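Local coordinates for protein lamina-associated polypeptide 2 isoforms alpha/zeta (Mus musculus, PDB 2V0X) that dimerizes through its alpha-specific C-terminal domain, a long antiparallel coiled coil, and is a component of the nuclear lamina in the cell nucleus, at the interface of chains A and B. Sequence-based numbering; all coordinates share one arbitrary frame. Chains: chain A/B, Lamina-associated polypeptide 2 isoforms alpha/zeta.

Contact 1: the interface of chains A and B. Residues chain A 121, 124-125, 127-128, 176; chain B 39, 173, 176-177, 180.
A:Leu121 lays its CD1 methyl against both branches of B:Val177 in the coiled-coil core of the LAP2alpha dimer, where helix 100-146 of chain A packs on helix 152-196 of chain B. The apolar packing centres on this pair: CD1 is 3.5 Å from CG1 of B:Val177 and similarly near CG2. CG of A:Leu121 is anti to the backbone N (chi1 167°), which carries the branch toward the valine, while its CB rests on CB of B:Ser180 at 3.7 Å. B:Ile39, from the short helix 35-46, adds a third helix to the contact by setting the tip of its extended chain, CD1, 3.6 Å from CB of A:Ala125. Small residues let the backbones come near: the methyl of B:Ala173 sits 3.5 Å from the carbonyl O of A:Ala124 and also touches CG2 of A:Thr127. The A:Ala124 methyl also touches CG2 of B:Val177 and CB of B:Glu176.

The carboxylates of A:Glu176 and B:Glu176 are stacked, their planes 26° apart, with the two OE2 atoms 4.3 Å from each other; this proximity would probably raise the pKa of at least one, though protonation is not seen. B:Ser180 turns its hydroxyl back onto its own helix, OG donating to the carbonyl O of B:Glu176 at 3.1 Å from above the carbonyl plane.

Contact 2: the interface of chains A and B. Residues chain A 106, 109-110, 187, 190-191, 194-195; chain B 107, 110-111.
A:Arg191, on helix 152-196 of chain A, reaches across to B:Asp107, B:Leu110 and B:Cys111 on helix 100-146 of chain B in this helix-to-helix patch of the coiled coil. Its CB stays at the margin, but CG packs on CB of B:Leu110 at 3.6 Å, the two side chains sliding past each other in opposite directions. CD meets both OD1 of B:Asp107 and SG of B:Cys111. The chain then bends at chi3 (56°), which turns NE toward the aspartate: NE donates to OD1 at 2.9 Å, 151° at the hydrogen, in a salt bridge that lies in the guanidinium plane and meets OD1 on its syn side. B:Cys111 SG lies over one guanidinium face, offset toward the rim and 3.7 Å from CZ. An alanine in place of A:Arg191 would probably leave the B:Asp107 carboxylate without its charged mate and open a gap beside B:Leu110 and B:Cys111.

The same OD1 receives a weak bond from the indole NE1 of A:Trp195 at 3.3 Å; it lies at the ring edge, with the carboxylate turned almost perpendicular to the ring. CD2 of A:Leu194 covers CB of B:Asp107. Farther along, the hydroxyl OG of A:Ser187 donates to the backbone O of B:Leu110 at 2.5 Å, from well above the carbonyl plane. CD2 of B:Leu110 meets CD2 of A:Leu110 at 3.6 Å, the two leucines crossing at about a right angle. By joining a buried leucine to an ion pair, the site ties the two subunits together and probably helps set the register of their helices.

Contact 1: the interface of chains A and B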
ATOM      1  N   LEU A 121       3.123   3.916  -2.888  1.00 26.53           N
ATOM      2  CA  LEU A 121       2.925   4.333  -4.261  1.00 28.86           C
ATOM      3  C   LEU A 121       4.208   4.931  -4.844  1.00 30.81           C
ATOM      4  O   LEU A 121       4.553   4.676  -5.994  1.00 33.40           O
ATOM      5  CB  LEU A 121       1.766   5.310  -4.333  1.00 30.19           C
ATOM      6  CG  LEU A 121       1.394   6.190  -5.528  1.00 34.09           C
ATOM      7  CD1 LEU A 121       1.871   5.688  -6.848  1.00 33.58           C
ATOM      8  CD2 LEU A 121      -0.129   6.368  -5.514  1.00 38.66           C
ATOM      9  N   ALA A 124       6.383   2.058  -5.679  1.00 30.32           N
ATOM     10  CA  ALA A 124       5.883   1.319  -6.824  1.00 27.55           C
ATOM     11  C   ALA A 124       6.219   2.061  -8.101  1.00 28.06           C
ATOM     12  O   ALA A 124       6.564   1.447  -9.112  1.00 30.24           O
ATOM     13  CB  ALA A 124       4.379   1.085  -6.702  1.00 26.85           C
ATOM     14  N   ALA A 125       6.120   3.385  -8.035  1.00 27.49           N
ATOM     15  CA  ALA A 125       6.425   4.249  -9.164  1.00 27.35           C
ATOM     16  C   ALA A 125       7.881   4.041  -9.581  1.00 29.51           C
ATOM     17  O   ALA A 125       8.186   3.924 -10.773  1.00 31.32           O
ATOM     18  CB  ALA A 125       6.188   5.724  -8.783  1.00 25.86           C
ATOM     19  N   THR A 127       9.714   1.416  -8.954  1.00 27.36           N
ATOM     20  CA  THR A 127       9.760   0.043  -9.437  1.00 30.31           C
ATOM     21  C   THR A 127       9.368  -0.031 -10.915  1.00 33.07           C
ATOM     22  O   THR A 127      10.003  -0.734 -11.701  1.00 34.88           O
ATOM     23  CB  THR A 127       8.793  -0.848  -8.612  1.00 42.10           C
ATOM     24  OG1 THR A 127       9.291  -0.955  -7.276  1.00 40.07           O
ATOM     25  CG2 THR A 127       8.684  -2.246  -9.204  1.00 55.04           C
ATOM     26  N   ALA A 128       8.329   0.704 -11.290  1.00 35.19           N
ATOM     27  CA  ALA A 128       7.866   0.718 -12.679  1.00 37.01           C
ATOM     28  C   ALA A 128       8.983   1.150 -13.629  1.00 40.75           C
ATOM     29  O   ALA A 128       9.235   0.501 -14.651  1.00 42.81           O
ATOM     30  CB  ALA A 128       6.671   1.657 -12.829  1.00 36.59           C
ATOM     31  N   GLU A 176       7.898  -2.136   0.098  0.50 23.60           N
ATOM     32  CA  GLU A 176       6.455  -2.069  -0.163  0.50 23.15           C
ATOM     33  C   GLU A 176       5.742  -2.852   0.952  0.50 23.20           C
ATOM     34  O   GLU A 176       4.751  -2.390   1.508  0.50 25.54           O
ATOM     35  CB  GLU A 176       6.133  -2.690  -1.530  0.50 23.17           C
ATOM     36  CG  GLU A 176       4.664  -2.596  -1.971  0.50 34.63           C
ATOM     37  CD  GLU A 176       4.249  -1.216  -2.475  0.50 46.67           C
ATOM     38  OE1 GLU A 176       5.117  -0.340  -2.680  0.50 36.60           O
ATOM     39  OE2 GLU A 176       3.035  -1.014  -2.685  0.50 52.31           O
TER
ATOM     40  N   ILE B  39       0.968   6.607 -14.484  1.00 46.10           N
ATOM     41  CA  ILE B  39       0.790   6.490 -13.040  1.00 45.24           C
ATOM     42  C   ILE B  39      -0.269   7.497 -12.559  1.00 49.22           C
ATOM     43  O   ILE B  39      -1.188   7.132 -11.815  1.00 51.30           O
ATOM     44  CB  ILE B  39       2.138   6.690 -12.298  1.00 39.10           C
ATOM     45  CG1 ILE B  39       3.091   5.542 -12.654  1.00 29.19           C
ATOM     46  CG2 ILE B  39       1.939   6.746 -10.791  1.00 35.74           C
ATOM     47  CD1 ILE B  39       4.427   5.638 -11.972  1.00 39.49           C
ATOM     48  N   ALA B 173       3.837  -3.408 -10.538  1.00 25.17           N
ATOM     49  CA  ALA B 173       4.054  -2.053 -10.042  1.00 25.13           C
ATOM     50  C   ALA B 173       2.809  -1.175 -10.297  1.00 27.85           C
ATOM     51  O   ALA B 173       2.446  -0.345  -9.460  1.00 30.14           O
ATOM     52  CB  ALA B 173       5.303  -1.445 -10.696  1.00 25.03           C
ATOM     53  N   GLU B 176       0.179  -2.184  -7.802  0.50 25.61           N
ATOM     54  CA  GLU B 176       0.531  -1.673  -6.467  0.50 25.24           C
ATOM     55  C   GLU B 176       0.099  -0.208  -6.373  0.50 25.08           C
ATOM     56  O   GLU B 176      -0.466   0.229  -5.363  0.50 25.87           O
ATOM     57  CB  GLU B 176       2.044  -1.768  -6.220  0.50 24.10           C
ATOM     58  CG  GLU B 176       2.599  -3.170  -6.325  0.50 27.44           C
ATOM     59  CD  GLU B 176       4.102  -3.258  -6.092  0.50 34.72           C
ATOM     60  OE1 GLU B 176       4.872  -2.540  -6.765  0.50 41.26           O
ATOM     61  OE2 GLU B 176       4.513  -4.080  -5.253  0.50 44.40           O
ATOM     62  N   VAL B 177       0.340   0.532  -7.451  1.00 23.87           N
ATOM     63  CA  VAL B 177      -0.027   1.949  -7.523  1.00 25.03           C
ATOM     64  C   VAL B 177      -1.559   2.064  -7.380  1.00 25.30           C
ATOM     65  O   VAL B 177      -2.069   2.927  -6.671  1.00 25.78           O
ATOM     66  CB  VAL B 177       0.432   2.577  -8.889  1.00 25.03           C
ATOM     67  CG1 VAL B 177      -0.228   3.969  -9.120  1.00 24.53           C
ATOM     68  CG2 VAL B 177       1.958   2.751  -8.910  1.00 24.15           C
ATOM     69  N   SER B 180      -2.655   1.346  -3.791  1.00 27.92           N
ATOM     70  CA  SER B 180      -2.271   2.488  -2.958  1.00 27.19           C
ATOM     71  C   SER B 180      -3.249   3.654  -3.146  1.00 26.92           C
ATOM     72  O   SER B 180      -3.603   4.328  -2.185  1.00 30.25           O
ATOM     73  CB  SER B 180      -0.848   2.967  -3.301  1.00 30.55           C
ATOM     74  OG  SER B 180       0.129   2.004  -2.930  1.00 38.90           O
TER

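Contact 2: the interface of chains A and B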
ATOM      1  N   LEU A 106      -8.531   9.199  15.595  1.00 35.00           N
ATOM      2  CA  LEU A 106      -9.058   8.668  14.352  1.00 34.13           C
ATOM      3  C   LEU A 106      -8.419   9.417  13.166  1.00 34.85           C
ATOM      4  O   LEU A 106      -8.014   8.796  12.170  1.00 36.07           O
ATOM      5  CB  LEU A 106     -10.588   8.770  14.311  1.00 34.74           C
ATOM      6  CG  LEU A 106     -11.420   7.630  14.923  1.00 39.55           C
ATOM      7  CD1 LEU A 106     -11.052   6.314  14.265  1.00 38.95           C
ATOM      8  CD2 LEU A 106     -11.183   7.509  16.404  1.00 48.75           C
ATOM      9  N   ALA A 109      -4.889   8.183  12.656  1.00 27.49           N
ATOM     10  CA  ALA A 109      -4.887   6.862  12.038  1.00 25.64           C
ATOM     11  C   ALA A 109      -5.131   6.979  10.541  1.00 28.44           C
ATOM     12  O   ALA A 109      -4.430   6.358   9.726  1.00 30.30           O
ATOM     13  CB  ALA A 109      -5.958   5.972  12.670  1.00 24.70           C
ATOM     14  N   LEU A 110      -6.154   7.743  10.169  1.00 28.15           N
ATOM     15  CA  LEU A 110      -6.456   7.903   8.759  1.00 27.21           C
ATOM     16  C   LEU A 110      -5.327   8.618   8.011  1.00 28.77           C
ATOM     17  O   LEU A 110      -5.064   8.312   6.846  1.00 31.84           O
ATOM     18  CB  LEU A 110      -7.794   8.627   8.569  1.00 27.16           C
ATOM     19  CG  LEU A 110      -9.049   7.819   8.926  1.00 29.09           C
ATOM     20  CD1 LEU A 110     -10.245   8.720   9.107  1.00 30.47           C
ATOM     21  CD2 LEU A 110      -9.320   6.742   7.888  1.00 26.96           C
ATOM     22  N   SER A 187      -4.606   1.323  10.402  1.00 25.69           N
ATOM     23  CA  SER A 187      -6.022   1.045  10.219  1.00 22.98           C
ATOM     24  C   SER A 187      -6.540   0.407  11.503  1.00 26.81           C
ATOM     25  O   SER A 187      -7.523   0.860  12.082  1.00 29.01           O
ATOM     26  CB  SER A 187      -6.227   0.082   9.043  1.00 22.97           C
ATOM     27  OG  SER A 187      -7.488  -0.567   9.123  1.00 29.20           O
ATOM     28  N   GLY A 190      -6.783   2.677  14.471  1.00 32.26           N
ATOM     29  CA  GLY A 190      -7.950   3.522  14.314  1.00 26.06           C
ATOM     30  C   GLY A 190      -9.236   2.822  14.717  1.00 24.65           C
ATOM     31  O   GLY A 190     -10.101   3.433  15.371  1.00 26.90           O
ATOM     32  N   ARG A 191      -9.380   1.555  14.328  1.00 21.57           N
ATOM     33  CA  ARG A 191     -10.594   0.809  14.645  1.00 21.22           C
ATOM     34  C   ARG A 191     -10.681   0.453  16.117  1.00 25.95           C
ATOM     35  O   ARG A 191     -11.762   0.194  16.631  1.00 27.84           O
ATOM     36  CB  ARG A 191     -10.732  -0.443  13.754  1.00 18.78           C
ATOM     37  CG  ARG A 191     -10.950  -0.095  12.267  1.00 20.31           C
ATOM     38  CD  ARG A 191     -11.014  -1.323  11.367  1.00 26.05           C
ATOM     39  NE  ARG A 191     -12.038  -2.292  11.776  1.00 32.96           N
ATOM     40  CZ  ARG A 191     -11.800  -3.594  11.924  1.00 31.82           C
ATOM     41  NH1 ARG A 191     -10.581  -4.076  11.691  1.00 28.47           N
ATOM     42  NH2 ARG A 191     -12.765  -4.415  12.335  1.00 24.50           N
ATOM     43  N   LEU A 194     -12.005   3.621  17.676  1.00 26.39           N
ATOM     44  CA  LEU A 194     -13.408   3.717  17.271  1.00 27.05           C
ATOM     45  C   LEU A 194     -14.351   2.776  18.040  1.00 30.21           C
ATOM     46  O   LEU A 194     -15.419   3.191  18.491  1.00 31.51           O
ATOM     47  CB  LEU A 194     -13.560   3.477  15.773  1.00 27.08           C
ATOM     48  CG  LEU A 194     -14.954   3.701  15.187  1.00 28.76           C
ATOM     49  CD1 LEU A 194     -15.356   5.178  15.288  1.00 28.59           C
ATOM     50  CD2 LEU A 194     -14.971   3.263  13.732  1.00 31.01           C
ATOM     51  N   TRP A 195     -13.941   1.530  18.233  1.00 31.58           N
ATOM     52  CA  TRP A 195     -14.791   0.564  18.923  1.00 32.53           C
ATOM     53  C   TRP A 195     -14.889   0.746  20.444  1.00 32.79           C
ATOM     54  O   TRP A 195     -15.827   0.244  21.064  1.00 32.74           O
ATOM     55  CB  TRP A 195     -14.373  -0.875  18.564  1.00 34.19           C
ATOM     56  CG  TRP A 195     -14.858  -1.284  17.211  1.00 36.42           C
ATOM     57  CD1 TRP A 195     -14.250  -1.039  16.002  1.00 37.88           C
ATOM     58  CD2 TRP A 195     -16.103  -1.919  16.911  1.00 39.22           C
ATOM     59  NE1 TRP A 195     -15.055  -1.466  14.972  1.00 39.65           N
ATOM     60  CE2 TRP A 195     -16.199  -2.010  15.502  1.00 41.45           C
ATOM     61  CE3 TRP A 195     -17.157  -2.411  17.698  1.00 41.29           C
ATOM     62  CZ2 TRP A 195     -17.313  -2.578  14.861  1.00 43.63           C
ATOM     63  CZ3 TRP A 195     -18.260  -2.975  17.068  1.00 42.32           C
ATOM     64  CH2 TRP A 195     -18.331  -3.053  15.659  1.00 43.27           C
TER
ATOM     65  N   ASP B 107     -15.486   3.156  10.151  1.00 27.99           N
ATOM     66  CA  ASP B 107     -15.058   1.764  10.229  1.00 27.84           C
ATOM     67  C   ASP B 107     -14.876   1.165   8.838  1.00 27.51           C
ATOM     68  O   ASP B 107     -13.941   0.399   8.602  1.00 30.14           O
ATOM     69  CB  ASP B 107     -16.048   0.924  11.048  1.00 27.90           C
ATOM     70  CG  ASP B 107     -15.504  -0.452  11.356  1.00 28.49           C
ATOM     71  OD1 ASP B 107     -14.365  -0.533  11.856  1.00 29.47           O
ATOM     72  OD2 ASP B 107     -16.186  -1.448  11.051  1.00 35.03           O
ATOM     73  N   LEU B 110     -11.599   2.558   7.339  1.00 26.10           N
ATOM     74  CA  LEU B 110     -10.408   1.933   7.922  1.00 24.99           C
ATOM     75  C   LEU B 110     -10.261   0.471   7.471  1.00 26.04           C
ATOM     76  O   LEU B 110      -9.140  -0.024   7.305  1.00 29.14           O
ATOM     77  CB  LEU B 110     -10.432   2.024   9.461  1.00 25.46           C
ATOM     78  CG  LEU B 110     -10.375   3.424  10.105  1.00 26.66           C
ATOM     79  CD1 LEU B 110     -10.986   3.430  11.503  1.00 27.48           C
ATOM     80  CD2 LEU B 110      -8.958   3.941  10.135  1.00 22.23           C
ATOM     81  N   CYS B 111     -11.388  -0.211   7.274  1.00 27.37           N
ATOM     82  CA  CYS B 111     -11.381  -1.604   6.824  1.00 27.28           C
ATOM     83  C   CYS B 111     -10.867  -1.677   5.387  1.00 28.07           C
ATOM     84  O   CYS B 111     -10.068  -2.547   5.038  1.00 28.94           O
ATOM     85  CB  CYS B 111     -12.792  -2.222   6.917  1.00 26.87           C
ATOM     86  SG  CYS B 111     -13.303  -2.682   8.626  1.00 26.65           S
TER

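The centres of contact 1 and contact 2 lie about 24 Å apart along the coiled coil. Both are built from helices 100-146 and 152-196, with the roles exchanged: in contact 1 helix 100-146 comes mainly from chain A and 152-196 from chain B, whereas in contact 2 chain A provides mainly 152-196 and chain B 100-146. Contact 1 also recruits the short helix 35-46. Two-fold symmetry repeats each patch with the chains swapped, so the pair of long helices in each subunit is engaged at several levels. Contact 1 is mainly apolar, while contact 2 adds an ion pair to leucine packing; together they probably fix the helical register.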